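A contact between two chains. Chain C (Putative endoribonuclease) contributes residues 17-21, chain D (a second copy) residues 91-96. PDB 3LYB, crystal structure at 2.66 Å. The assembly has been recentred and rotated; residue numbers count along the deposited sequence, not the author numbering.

Chain C (17-21) WRRAG
Chain D, residues 91-96: MSDVIK

Contact between two copies of a putative endoribonuclease, built round Ile D95, Arg C18 and Ala C20. Chain C runs as an extended strand from Trp C17 to Ala C20 (Arg C18 phi/psi -152/144, Ala C20 -147/102); Gly C21 leaves it at 62/-132. Chain D makes a 3-10 turn over 91-93, closed by Val D94 N to Met D91 O at 3.0 Å, then enters a strand at Val D94 (-73/115), with Ile D95 at -87/-41. The strand axes approach to 8.1 Å with 125° between their N-to-C directions, and Arg C18 CA lies 7.0 Å from Ile D95 CA. No hydrogen bond crosses; packing joins the stretches, burying 213 Å². Strand alternation points the CA-to-CB bonds of Arg C18 and Ala C20 toward chain D and that of Arg C19 away. Ile D95 (chi1 11°, chi2 t) meets both inward residues: its CD1 is 4.0 Å from Ala C20 CB, an apolar contact, and its CG2 3.9 Å from Arg C18 NH1. Arg C18 (chi1 to chi4 -97°, -107°, -145°, 142°) carries its guanidinium past Ile D95 to the turn, where Ser D92 O lies near the guanidinium plane, 4.1 Å from Arg C18 NH1, too far for a hydrogen bond. Arg C19 (t, t, m) bonds within its own chain, NH2 to Gly C21 O at 2.9 Å.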

# COMPACT_ATOMS: atom_id res chain seq x y z
N TRP C 17 32.56 -7.15 22.30
CA TRP C 17 33.51 -7.99 21.54
C TRP C 17 33.96 -9.24 22.29
O TRP C 17 33.79 -9.32 23.49
CB TRP C 17 34.74 -7.20 21.09
CG TRP C 17 35.56 -6.58 22.19
CD1 TRP C 17 35.28 -5.43 22.87
CD2 TRP C 17 36.83 -7.04 22.70
NE1 TRP C 17 36.28 -5.16 23.78
CE2 TRP C 17 37.24 -6.13 23.69
CE3 TRP C 17 37.64 -8.15 22.41
CZ2 TRP C 17 38.44 -6.29 24.41
CZ3 TRP C 17 38.84 -8.31 23.13
CH2 TRP C 17 39.22 -7.38 24.11
N ARG C 18 34.51 -10.21 21.57
CA ARG C 18 34.97 -11.45 22.17
C ARG C 18 36.09 -12.03 21.35
O ARG C 18 36.09 -11.92 20.12
CB ARG C 18 33.84 -12.48 22.24
CG ARG C 18 33.14 -12.55 23.59
CD ARG C 18 33.50 -13.82 24.39
NE ARG C 18 32.34 -14.27 25.16
CZ ARG C 18 32.00 -15.54 25.35
NH1 ARG C 18 32.74 -16.51 24.83
NH2 ARG C 18 30.92 -15.84 26.06
N ARG C 19 37.05 -12.63 22.05
CA ARG C 19 38.17 -13.29 21.43
C ARG C 19 37.88 -14.77 21.29
O ARG C 19 37.29 -15.39 22.18
CB ARG C 19 39.44 -13.08 22.26
CG ARG C 19 40.67 -13.75 21.66
CD ARG C 19 41.95 -13.38 22.35
NE ARG C 19 42.48 -12.08 21.95
CZ ARG C 19 43.02 -11.81 20.76
NH1 ARG C 19 43.48 -10.59 20.52
NH2 ARG C 19 43.08 -12.75 19.82
N ALA C 20 38.27 -15.33 20.15
CA ALA C 20 38.16 -16.75 19.95
C ALA C 20 39.34 -17.08 19.07
O ALA C 20 39.31 -16.80 17.87
CB ALA C 20 36.87 -17.09 19.26
N GLY C 21 40.40 -17.63 19.68
CA GLY C 21 41.68 -17.80 18.99
C GLY C 21 42.23 -16.44 18.59
O GLY C 21 42.25 -15.51 19.40
N MSE D 91 26.14 -23.97 25.96
CA MSE D 91 25.75 -22.65 25.46
C MSE D 91 26.84 -21.56 25.51
O MSE D 91 26.93 -20.74 24.58
CB MSE D 91 24.44 -22.15 26.09
CG MSE D 91 23.20 -22.85 25.56
SE MSE D 91 22.84 -22.80 23.60
CE MSE D 91 21.63 -21.27 23.49
N SER D 92 27.66 -21.54 26.56
CA SER D 92 28.74 -20.53 26.68
C SER D 92 29.92 -20.76 25.75
O SER D 92 30.91 -20.02 25.79
CB SER D 92 29.24 -20.41 28.12
OG SER D 92 30.10 -21.49 28.41
N ASP D 93 29.83 -21.78 24.91
CA ASP D 93 30.81 -21.98 23.83
C ASP D 93 30.43 -21.16 22.57
O ASP D 93 31.26 -20.97 21.68
CB ASP D 93 30.95 -23.48 23.49
CG ASP D 93 31.61 -24.29 24.62
OD1 ASP D 93 32.73 -23.93 25.04
OD2 ASP D 93 31.01 -25.31 25.07
N VAL D 94 29.18 -20.70 22.53
CA VAL D 94 28.67 -19.84 21.46
C VAL D 94 29.22 -18.43 21.59
O VAL D 94 28.94 -17.72 22.57
CB VAL D 94 27.11 -19.77 21.48
CG1 VAL D 94 26.61 -18.55 20.68
CG2 VAL D 94 26.46 -21.09 21.00
N ILE D 95 30.01 -18.01 20.61
CA ILE D 95 30.60 -16.68 20.64
C ILE D 95 29.67 -15.63 20.03
O ILE D 95 29.53 -14.51 20.56
CB ILE D 95 31.98 -16.61 19.92
CG1 ILE D 95 32.24 -17.88 19.14
CG2 ILE D 95 33.09 -16.40 20.92
CD1 ILE D 95 33.13 -17.65 17.97
N LYS D 96 29.03 -16.02 18.92
CA LYS D 96 28.34 -15.11 18.03
C LYS D 96 26.92 -15.61 17.84
O LYS D 96 26.68 -16.80 17.54
CB LYS D 96 29.05 -15.15 16.67
CG LYS D 96 29.12 -13.85 15.87
CD LYS D 96 28.70 -14.07 14.40
CE LYS D 96 29.58 -13.36 13.40
NZ LYS D 96 29.74 -11.89 13.63